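DR2417 (Deinococcus radiodurans, PDB 4XWW) binds RNA in a two-metal metallo-beta-lactamase site and acts as a 5'-3' exoribonuclease whose activity is enhanced by dimerization, possibly also cutting RNA internally. Local coordinates at residues 84-89 with 153-158; 108-113 with 281-286; 478-483 with 494-499; 508-513 with 540-545. All blocks are in the same frame, centred on the assembly; numbering follows the deposited sequence.

Contact 1 (84-89 with 153-158); sequences HGHEDH and HSIPDN. With ZN (zinc ion), chain E; ZN (zinc ion), chain F; nucleotides of chain C.
His84 and His86 meet His153 around a zinc ion; the first two open the HxHxDH motif of the metallo-beta-lactamase fold, while His153 follows strand 144-150. His84 NE2 binds this zinc at 2.1 Å, His86 does so through ND1, and His153 NE2 is the third protein ligand. Imidazole suits all three places, either nitrogen being able to bind. Asp88 OD2, His89 NE2 and His403 hold the second zinc, and one water bridges the metals.

Packing supplements the metal bonds, and His153 ND1 donates to Gly380 O. The edge of His153 approaches the face of His84 in an offset edge-to-face pair, planes 79° apart. Ile155 CG2 makes a CH-pi contact 4.0 Å from the centroid of the His86 ring, whose opposite face carries O5' of U3 of chain C. Asn158 has CG anti to its backbone N (chi1 -178°), and its OD1, turned out by chi2, lies over a His84 ring face, 3.0 Å from His84 CG; ND2 bonds to Asp175 O.

Waters bridge Gly85 N to Pro156 O and His86 NE2 to Ser154 O. At the helix start, Glu87 N donates a nearly straight bond (172°) to OP2 of U4 of chain C, 2.6 Å away.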
# COMPACT_ATOMS: atom_id res chain seq x y z
N HIS A 84 0.10 20.54 19.61
CA HIS A 84 1.04 19.48 20.01
C HIS A 84 2.14 19.34 18.97
O HIS A 84 2.05 19.91 17.87
CB HIS A 84 0.34 18.12 20.24
CG HIS A 84 -0.28 17.49 19.01
ND1 HIS A 84 -1.35 18.04 18.35
CD2 HIS A 84 -0.03 16.30 18.40
CE1 HIS A 84 -1.73 17.23 17.36
NE2 HIS A 84 -0.94 16.17 17.39
N GLY A 85 3.19 18.60 19.31
CA GLY A 85 4.41 18.59 18.53
C GLY A 85 4.51 17.49 17.46
O GLY A 85 5.61 17.22 16.98
N HIS A 86 3.40 16.86 17.08
CA HIS A 86 3.44 15.91 15.94
C HIS A 86 3.77 16.63 14.64
O HIS A 86 3.38 17.78 14.44
CB HIS A 86 2.11 15.15 15.78
CG HIS A 86 2.00 13.94 16.64
ND1 HIS A 86 0.79 13.47 17.12
CD2 HIS A 86 2.94 13.09 17.12
CE1 HIS A 86 0.99 12.39 17.85
NE2 HIS A 86 2.29 12.13 17.85
N GLU A 87 4.45 15.94 13.73
CA GLU A 87 4.87 16.54 12.47
C GLU A 87 3.71 17.00 11.60
O GLU A 87 3.88 17.94 10.84
CB GLU A 87 5.74 15.56 11.68
CG GLU A 87 7.15 15.42 12.25
CD GLU A 87 8.06 16.59 11.99
OE1 GLU A 87 7.68 17.50 11.22
OE2 GLU A 87 9.16 16.61 12.57
N ASP A 88 2.55 16.37 11.70
CA ASP A 88 1.44 16.88 10.89
C ASP A 88 0.73 18.07 11.54
O ASP A 88 -0.30 18.54 11.04
CB ASP A 88 0.42 15.77 10.58
CG ASP A 88 -0.33 15.30 11.80
OD1 ASP A 88 0.31 15.12 12.85
OD2 ASP A 88 -1.56 15.10 11.68
N HIS A 89 1.32 18.59 12.63
CA HIS A 89 0.86 19.86 13.18
C HIS A 89 1.95 20.92 13.28
O HIS A 89 1.63 22.10 13.31
CB HIS A 89 0.20 19.63 14.55
CG HIS A 89 -0.99 18.72 14.47
ND1 HIS A 89 -2.28 19.18 14.51
CD2 HIS A 89 -1.07 17.38 14.28
CE1 HIS A 89 -3.11 18.16 14.40
NE2 HIS A 89 -2.40 17.06 14.26
N HIS A 153 -3.28 11.90 24.15
CA HIS A 153 -2.90 11.64 22.76
C HIS A 153 -1.63 10.79 22.83
O HIS A 153 -1.22 10.37 23.91
CB HIS A 153 -2.71 12.98 22.02
CG HIS A 153 -2.59 12.86 20.53
ND1 HIS A 153 -3.17 11.84 19.79
CD2 HIS A 153 -1.94 13.65 19.63
CE1 HIS A 153 -2.89 12.01 18.51
NE2 HIS A 153 -2.12 13.08 18.39
N SER A 154 -1.00 10.57 21.69
CA SER A 154 0.16 9.68 21.59
C SER A 154 1.48 10.44 21.75
O SER A 154 2.56 9.88 21.52
CB SER A 154 0.13 8.98 20.24
OG SER A 154 -0.19 9.94 19.24
N ILE A 155 1.37 11.73 22.11
CA ILE A 155 2.54 12.55 22.46
C ILE A 155 2.12 13.41 23.67
O ILE A 155 0.95 13.78 23.79
CB ILE A 155 3.01 13.44 21.26
CG1 ILE A 155 4.40 14.05 21.52
CG2 ILE A 155 1.99 14.56 20.96
CD1 ILE A 155 4.95 14.86 20.34
N PRO A 156 3.05 13.69 24.60
CA PRO A 156 2.72 14.57 25.74
C PRO A 156 2.45 16.02 25.34
O PRO A 156 2.76 16.42 24.20
CB PRO A 156 3.98 14.49 26.63
CG PRO A 156 4.64 13.22 26.24
CD PRO A 156 4.36 13.03 24.77
N ASP A 157 1.89 16.80 26.27
CA ASP A 157 1.70 18.23 26.09
C ASP A 157 0.81 18.49 24.88
O ASP A 157 1.09 19.36 24.06
CB ASP A 157 3.04 18.95 25.95
CG ASP A 157 3.70 19.24 27.30
OD1 ASP A 157 3.03 19.12 28.35
OD2 ASP A 157 4.90 19.60 27.30
N ASN A 158 -0.24 17.69 24.80
CA ASN A 158 -1.26 17.79 23.77
C ASN A 158 -2.48 18.52 24.28
O ASN A 158 -3.02 18.18 25.34
CB ASN A 158 -1.66 16.39 23.30
CG ASN A 158 -2.67 16.43 22.20
OD1 ASN A 158 -2.33 16.70 21.06
ND2 ASN A 158 -3.93 16.15 22.53
ZN ZN E . -1.17 14.14 16.77
ZN ZN F . -2.55 14.98 13.65
P U C 4 5.80 12.28 14.72
OP1 U C 4 6.09 11.92 16.13
OP2 U C 4 5.06 13.53 14.42
O5' U C 4 7.21 12.28 13.97
C5' U C 4 7.29 12.24 12.54
C4' U C 4 7.61 10.84 12.08
O4' U C 4 7.26 10.72 10.67
C3' U C 4 9.07 10.42 12.17
O3' U C 4 9.38 9.83 13.44
C2' U C 4 9.23 9.52 10.95
O2' U C 4 8.67 8.23 11.11
C1' U C 4 8.37 10.26 9.94
N1 U C 4 9.05 11.43 9.35
C2 U C 4 9.57 11.29 8.08
O2 U C 4 9.49 10.26 7.43
N3 U C 4 10.18 12.42 7.59
C4 U C 4 10.33 13.63 8.22
O4 U C 4 10.91 14.55 7.64
C5 U C 4 9.76 13.69 9.53
C6 U C 4 9.16 12.61 10.04
P U C 3 -0.59 11.14 13.90
OP1 U C 3 -1.31 10.68 15.11
OP2 U C 3 -0.96 12.42 13.27
O5' U C 3 0.96 11.15 14.25
C5' U C 3 1.63 9.94 14.66
C4' U C 3 2.97 9.84 13.97
O4' U C 3 2.80 9.22 12.67
C3' U C 3 3.66 11.18 13.73
O3' U C 3 5.04 11.06 14.04
C2' U C 3 3.46 11.41 12.23
O2' U C 3 4.48 12.19 11.64
C1' U C 3 3.48 9.99 11.70
N1 U C 3 2.78 9.84 10.41
C2 U C 3 3.45 9.19 9.39
O2 U C 3 4.56 8.72 9.52
N3 U C 3 2.75 9.10 8.22
C4 U C 3 1.48 9.59 7.96
O4 U C 3 0.99 9.43 6.84
C5 U C 3 0.87 10.26 9.06
C6 U C 3 1.52 10.36 10.22
O HOH W 1 3.53 18.13 22.13
O HOH W 2 3.60 9.97 19.05
O HOH W 3 -2.23 13.82 15.27

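Contact 2 (108-113 with 281-286)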
# COMPACT_ATOMS: atom_id res chain seq x y z
N LEU A 108 2.48 24.30 24.48
CA LEU A 108 2.99 23.68 25.71
C LEU A 108 4.49 23.32 25.59
O LEU A 108 5.04 23.34 24.49
CB LEU A 108 2.12 22.46 26.06
CG LEU A 108 0.86 22.92 26.79
CD1 LEU A 108 -0.30 23.05 25.83
CD2 LEU A 108 0.51 22.02 27.96
N PRO A 109 5.16 23.03 26.73
CA PRO A 109 6.63 22.96 26.67
C PRO A 109 7.24 21.95 25.68
O PRO A 109 8.21 22.33 25.02
CB PRO A 109 7.00 22.58 28.11
CG PRO A 109 5.90 23.10 28.93
CD PRO A 109 4.67 22.91 28.11
N LEU A 110 6.75 20.72 25.59
CA LEU A 110 7.36 19.78 24.64
C LEU A 110 7.14 20.28 23.21
O LEU A 110 8.03 20.20 22.37
CB LEU A 110 6.79 18.36 24.81
CG LEU A 110 7.33 17.32 23.82
CD1 LEU A 110 8.87 17.19 23.94
CD2 LEU A 110 6.63 15.98 24.06
N THR A 111 5.94 20.81 22.96
CA THR A 111 5.63 21.37 21.65
C THR A 111 6.64 22.44 21.27
O THR A 111 7.25 22.38 20.20
CB THR A 111 4.20 21.96 21.62
OG1 THR A 111 3.27 20.95 22.05
CG2 THR A 111 3.84 22.41 20.21
N LEU A 112 6.88 23.39 22.16
CA LEU A 112 7.83 24.45 21.85
C LEU A 112 9.27 23.94 21.75
O LEU A 112 10.05 24.47 20.95
CB LEU A 112 7.74 25.58 22.90
CG LEU A 112 6.36 26.26 23.00
CD1 LEU A 112 6.44 27.50 23.92
CD2 LEU A 112 5.88 26.70 21.64
N ALA A 113 9.63 22.95 22.56
CA ALA A 113 10.99 22.43 22.50
C ALA A 113 11.25 21.82 21.11
O ALA A 113 12.31 22.04 20.50
CB ALA A 113 11.23 21.41 23.60
N GLN A 281 13.06 14.36 27.87
CA GLN A 281 13.75 14.47 29.17
C GLN A 281 13.88 15.93 29.59
O GLN A 281 13.69 16.26 30.77
CB GLN A 281 15.12 13.80 29.11
CG GLN A 281 15.07 12.27 29.07
CD GLN A 281 16.44 11.65 29.17
OE1 GLN A 281 17.13 11.48 28.17
NE2 GLN A 281 16.87 11.32 30.38
N ALA A 282 14.19 16.81 28.64
CA ALA A 282 14.35 18.23 28.96
C ALA A 282 13.06 18.87 29.47
O ALA A 282 13.11 19.87 30.18
CB ALA A 282 14.87 19.00 27.75
N THR A 283 11.92 18.29 29.11
CA THR A 283 10.64 18.86 29.51
C THR A 283 9.94 17.99 30.54
O THR A 283 8.76 18.16 30.82
CB THR A 283 9.72 19.08 28.29
OG1 THR A 283 9.70 17.90 27.49
CG2 THR A 283 10.24 20.24 27.44
N GLY A 284 10.69 17.06 31.11
CA GLY A 284 10.21 16.26 32.23
C GLY A 284 9.25 15.13 31.94
O GLY A 284 8.68 14.54 32.87
N HIS A 285 9.06 14.79 30.67
CA HIS A 285 8.11 13.73 30.32
C HIS A 285 8.74 12.35 30.28
O HIS A 285 8.03 11.35 30.32
CB HIS A 285 7.45 14.04 28.97
CG HIS A 285 6.68 15.31 28.97
ND1 HIS A 285 5.49 15.46 29.64
CD2 HIS A 285 6.94 16.52 28.39
CE1 HIS A 285 5.05 16.70 29.49
NE2 HIS A 285 5.91 17.36 28.73
N MET A 286 10.06 12.31 30.21
CA MET A 286 10.77 11.03 30.17
C MET A 286 11.82 11.00 31.27
O MET A 286 12.64 11.91 31.37
CB MET A 286 11.42 10.80 28.81
CG MET A 286 11.96 9.38 28.63
SD MET A 286 12.81 9.15 27.05
CE MET A 286 11.39 9.06 25.94
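Thr283 lies against Pro109, Leu110 and Ala113. Its OG1 sits between the backbone N and the carbonyl carbon (chi1 48°), from where it bonds back to Ala279 O of its own helix. The methyl CG2 is left to face the other helix, 3.8 Å from Pro109 O and 4.1 Å from Ala113 CB. Threonine suits this helix end because one branch satisfies a carbonyl and the other packs; the small alanine allows close approach. Proline suits the first turn of helix 109-122, where helical bonding needs no backbone N-H.

Leu110 crosses Thr283 at about a right angle. Its CG is anti to the backbone N (chi1 177°), and CD1 beyond it comes 3.7 Å from Thr283 OG1. Leu110 CB meets His285 CD2 at 4.0 Å. Gly284 takes positive phi (78°) as the C' residue of a Schellman motif, turning the chain so that His285 reaches back to helix 109-122.

Asp157 OD2 ties the two sides together, accepting from Leu110 N and, more weakly, from His285 NE2. The contact joins the metallo-beta-lactamase and beta-CASP parts: helix 109-122 rests on strand 128-131 through Leu112, and His285 packs on Val249 of helix 249-261 beside the end of helix 271-282.

Contact 3 (478-483 with 494-499); sequences GLLILT and VVARGF
Leu479 and Ile481 pair with Arg497 and Val495 in an antiparallel beta hairpin, the two short strand segments running at 165° with axes 4.7 Å apart. Each of these pairs is doubly hydrogen-bonded: Leu479 N donates to Arg497 O and Ile481 N to Val495 O (2.8 Å), and both bonds are returned. Between them, Leu480 with Ala496 is a non-hydrogen-bonded pair, as is Leu482 with Val494.

On the face of Leu480 and Leu482, Leu480 reaches across the neighbouring strand. Its CD2 lies 3.5 Å from Val494 CG1 and 3.4 Å from Ala496 CB, a tight fit for which the small alanine leaves room. Its other methyl, CD1, sits over a face of the Phe499 ring, toward the rim, 4.1 Å from CE2. The ring also makes a cation-pi contact with Arg549. On the other face, Ile481 lies alongside Val495, with Ile481 CG2 only 3.4 Å from Val495 CB; beta-branched residues suit such extended backbone. Gly478 has positive phi, and its CA approaches Gly498 O to 3.4 Å, a place with no room for a side chain.

The Ile481 face meets the second subunit: Leu479 packs on that subunit's Leu479, and Arg497 NE forms a salt bridge with its Asp470. Within the chain, strand 552-556 flanks strand 479-485, while Ile510 of helix 504-523 covers Leu480, Leu482 and Val494.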
# COMPACT_ATOMS: atom_id res chain seq x y z
N GLY A 478 9.52 3.71 -19.05
CA GLY A 478 10.91 3.99 -19.38
C GLY A 478 10.94 5.03 -20.49
O GLY A 478 9.91 5.62 -20.80
N LEU A 479 12.09 5.27 -21.10
CA LEU A 479 12.12 6.26 -22.17
C LEU A 479 12.96 5.88 -23.38
O LEU A 479 13.90 5.09 -23.30
CB LEU A 479 12.62 7.60 -21.64
CG LEU A 479 14.14 7.74 -21.58
CD1 LEU A 479 14.54 9.17 -21.74
CD2 LEU A 479 14.60 7.22 -20.26
N LEU A 480 12.58 6.48 -24.51
CA LEU A 480 13.34 6.40 -25.75
C LEU A 480 13.56 7.79 -26.30
O LEU A 480 12.61 8.49 -26.66
CB LEU A 480 12.61 5.53 -26.78
CG LEU A 480 13.04 4.07 -26.76
CD1 LEU A 480 12.27 3.24 -27.78
CD2 LEU A 480 14.52 4.02 -27.04
N ILE A 481 14.82 8.22 -26.34
CA ILE A 481 15.14 9.49 -26.96
C ILE A 481 15.65 9.26 -28.38
O ILE A 481 16.72 8.68 -28.60
CB ILE A 481 16.16 10.30 -26.12
CG1 ILE A 481 16.89 11.33 -26.99
CG2 ILE A 481 17.13 9.39 -25.40
CD1 ILE A 481 16.24 12.69 -26.96
N LEU A 482 14.85 9.69 -29.35
CA LEU A 482 15.18 9.55 -30.75
C LEU A 482 15.64 10.88 -31.32
O LEU A 482 14.87 11.83 -31.38
CB LEU A 482 13.99 9.05 -31.56
CG LEU A 482 13.03 8.04 -30.94
CD1 LEU A 482 11.63 8.39 -31.37
CD2 LEU A 482 13.40 6.64 -31.39
N THR A 483 16.89 10.94 -31.74
CA THR A 483 17.37 12.16 -32.38
C THR A 483 17.69 11.90 -33.84
O THR A 483 18.42 10.96 -34.17
CB THR A 483 18.60 12.73 -31.65
OG1 THR A 483 19.72 12.75 -32.54
CG2 THR A 483 18.92 11.90 -30.41
N VAL A 494 19.15 6.29 -31.38
CA VAL A 494 18.27 5.78 -30.33
C VAL A 494 18.98 5.61 -28.99
O VAL A 494 19.99 4.92 -28.89
CB VAL A 494 17.66 4.42 -30.74
CG1 VAL A 494 17.00 3.74 -29.55
CG2 VAL A 494 16.66 4.61 -31.87
N VAL A 495 18.43 6.23 -27.95
CA VAL A 495 18.89 5.95 -26.59
C VAL A 495 17.70 5.58 -25.70
O VAL A 495 16.68 6.26 -25.68
CB VAL A 495 19.63 7.14 -25.96
CG1 VAL A 495 20.06 6.79 -24.53
CG2 VAL A 495 20.82 7.54 -26.81
N ALA A 496 17.86 4.47 -24.98
CA ALA A 496 16.83 3.95 -24.09
C ALA A 496 17.31 3.90 -22.65
O ALA A 496 18.45 3.50 -22.39
CB ALA A 496 16.39 2.57 -24.55
N ARG A 497 16.46 4.29 -21.71
CA ARG A 497 16.75 4.07 -20.30
C ARG A 497 15.51 3.50 -19.60
O ARG A 497 14.40 4.00 -19.79
CB ARG A 497 17.20 5.36 -19.61
CG ARG A 497 18.69 5.59 -19.69
CD ARG A 497 19.41 4.48 -18.96
NE ARG A 497 19.91 4.93 -17.67
CZ ARG A 497 21.20 5.05 -17.38
NH1 ARG A 497 22.12 4.74 -18.29
NH2 ARG A 497 21.58 5.47 -16.18
N GLY A 498 15.71 2.43 -18.84
CA GLY A 498 14.63 1.70 -18.20
C GLY A 498 13.55 1.22 -19.16
O GLY A 498 12.40 1.05 -18.77
N PHE A 499 13.91 1.01 -20.42
CA PHE A 499 12.93 0.54 -21.40
C PHE A 499 12.96 -0.98 -21.52
O PHE A 499 11.95 -1.65 -21.28
CB PHE A 499 13.19 1.17 -22.77
CG PHE A 499 12.32 0.61 -23.86
CD1 PHE A 499 10.94 0.64 -23.75
CD2 PHE A 499 12.88 0.03 -24.99
CE1 PHE A 499 10.13 0.12 -24.74
CE2 PHE A 499 12.09 -0.49 -25.98
CZ PHE A 499 10.71 -0.45 -25.86

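Contact 4 (508-513 with 540-545)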
# COMPACT_ATOMS: atom_id res chain seq x y z
N LEU A 508 17.49 -1.42 -34.33
CA LEU A 508 17.65 -1.06 -35.73
C LEU A 508 16.29 -0.87 -36.39
O LEU A 508 16.15 -0.07 -37.31
CB LEU A 508 18.46 -2.12 -36.47
CG LEU A 508 19.68 -2.69 -35.74
CD1 LEU A 508 20.51 -3.51 -36.68
CD2 LEU A 508 20.54 -1.62 -35.05
N GLN A 509 15.30 -1.62 -35.92
CA GLN A 509 13.94 -1.51 -36.45
C GLN A 509 13.33 -0.16 -36.10
O GLN A 509 12.64 0.45 -36.92
CB GLN A 509 13.05 -2.63 -35.91
CG GLN A 509 13.46 -4.02 -36.33
CD GLN A 509 12.51 -5.07 -35.79
OE1 GLN A 509 11.32 -5.06 -36.11
NE2 GLN A 509 13.02 -5.98 -34.97
N ILE A 510 13.56 0.29 -34.87
CA ILE A 510 13.09 1.59 -34.42
C ILE A 510 13.69 2.71 -35.29
O ILE A 510 12.99 3.66 -35.67
CB ILE A 510 13.44 1.83 -32.94
CG1 ILE A 510 12.65 0.85 -32.06
CG2 ILE A 510 13.15 3.26 -32.54
CD1 ILE A 510 13.06 0.87 -30.60
N ARG A 511 14.97 2.59 -35.61
CA ARG A 511 15.65 3.55 -36.47
C ARG A 511 14.95 3.73 -37.82
O ARG A 511 14.70 4.86 -38.24
CB ARG A 511 17.10 3.13 -36.73
CG ARG A 511 18.11 3.71 -35.77
CD ARG A 511 19.50 3.66 -36.40
NE ARG A 511 20.39 2.73 -35.72
CZ ARG A 511 21.27 3.08 -34.80
NH1 ARG A 511 22.05 2.16 -34.23
NH2 ARG A 511 21.40 4.35 -34.44
N ARG A 512 14.65 2.62 -38.48
CA ARG A 512 14.11 2.66 -39.84
C ARG A 512 12.72 3.30 -39.89
O ARG A 512 12.39 4.00 -40.84
CB ARG A 512 14.05 1.26 -40.46
CG ARG A 512 12.86 0.40 -40.02
CD ARG A 512 12.48 -0.63 -41.07
NE ARG A 512 13.61 -0.98 -41.92
CZ ARG A 512 14.59 -1.81 -41.56
NH1 ARG A 512 14.59 -2.37 -40.36
NH2 ARG A 512 15.59 -2.06 -42.40
N VAL A 513 11.92 3.04 -38.86
CA VAL A 513 10.57 3.57 -38.81
C VAL A 513 10.64 5.08 -38.62
O VAL A 513 9.93 5.84 -39.27
CB VAL A 513 9.75 2.92 -37.68
CG1 VAL A 513 8.38 3.58 -37.56
CG2 VAL A 513 9.60 1.42 -37.94
N ARG A 540 5.88 5.50 -32.13
CA ARG A 540 4.84 5.16 -31.16
C ARG A 540 3.93 4.07 -31.70
O ARG A 540 3.57 3.13 -31.00
CB ARG A 540 4.01 6.40 -30.80
CG ARG A 540 2.64 6.09 -30.21
CD ARG A 540 2.73 5.66 -28.76
NE ARG A 540 3.19 6.75 -27.91
CZ ARG A 540 4.20 6.66 -27.05
NH1 ARG A 540 4.87 5.51 -26.94
NH2 ARG A 540 4.55 7.70 -26.31
N ARG A 541 3.56 4.21 -32.98
CA ARG A 541 2.73 3.23 -33.66
C ARG A 541 3.47 1.90 -33.82
O ARG A 541 2.87 0.83 -33.68
CB ARG A 541 2.29 3.75 -35.03
N PHE A 542 4.76 1.97 -34.11
CA PHE A 542 5.56 0.77 -34.33
C PHE A 542 5.85 -0.00 -33.05
O PHE A 542 5.71 -1.23 -33.00
CB PHE A 542 6.89 1.12 -35.00
CG PHE A 542 7.93 0.03 -34.89
CD1 PHE A 542 7.76 -1.18 -35.55
CD2 PHE A 542 9.06 0.21 -34.11
CE1 PHE A 542 8.70 -2.19 -35.44
CE2 PHE A 542 10.01 -0.80 -34.00
CZ PHE A 542 9.83 -2.00 -34.67
N THR A 543 6.27 0.71 -32.01
CA THR A 543 6.66 0.07 -30.77
C THR A 543 5.44 -0.55 -30.11
O THR A 543 5.52 -1.65 -29.57
CB THR A 543 7.36 1.06 -29.83
OG1 THR A 543 8.66 1.36 -30.36
CG2 THR A 543 7.54 0.45 -28.45
N ARG A 544 4.30 0.13 -30.20
CA ARG A 544 3.05 -0.41 -29.66
C ARG A 544 2.69 -1.73 -30.33
O ARG A 544 2.29 -2.69 -29.67
CB ARG A 544 1.90 0.60 -29.84
N LYS A 545 2.85 -1.80 -31.65
CA LYS A 545 2.61 -3.05 -32.37
C LYS A 545 3.68 -4.08 -32.02
O LYS A 545 3.38 -5.25 -31.81
CB LYS A 545 2.59 -2.81 -33.89
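Phe542 inserts its ring among Gln509, Ile510 and Val513 where two helices of the C-terminal domain, 504-523 and 528-547, pack roughly antiparallel, their segment axes 10.0 Å apart and at 147°. With CG anti to the backbone N (chi1 163°), the phenyl group projects from its helix. Val513 CG2 stands over one ring face in a CH-pi contact, 4.0 Å from the centroid and closest to CG. Ile510 CG1 comes at the edge, in the ring plane, 3.7 Å from Phe542 CE2. Gln509 crosses the phenylalanine side chain at about a right angle, its CB 3.5 Å from Phe542 CZ. A flat, apolar ring suits this place between the helices, and the branched residues offer methyl and methylene groups to it.

Gln509 suits the border of the contact: its CB and OE1 both lie near Phe542 CZ, while NE2 makes a weak hydrogen bond with Asp505 OD1. Farther out, Ile510 also packs on Leu480 and Leu482 of strand 479-485 and on Val539, linking both helices to the sheet. Thr543 suits this setting because its hydroxyl finds a weak bond to Val539 O one turn back; the same OG1 lies 4.4 Å from Ile510 CG1.

Overall arrangement
Contacts 1 and 2 form one cluster and contacts 3 and 4 another. Contacts 1 and 2, centres 11 Å apart, interleave along the chain and touch where Asp157 of contact 1 meets Leu110 and His285 of contact 2, so the zinc-site loop is tied to the junction between the metallo-beta-lactamase and beta-CASP regions. Contacts 3 and 4 come later in sequence, lie 12 Å apart centre to centre within the C-terminal domain, and meet where Ile510 packs on the hairpin. Centres of contacts 1 and 3 are 47 Å apart. The bound RNA lies at the zinc site of contact 1, whereas the C-terminal sheet of contact 3 meets the second subunit, well away from it.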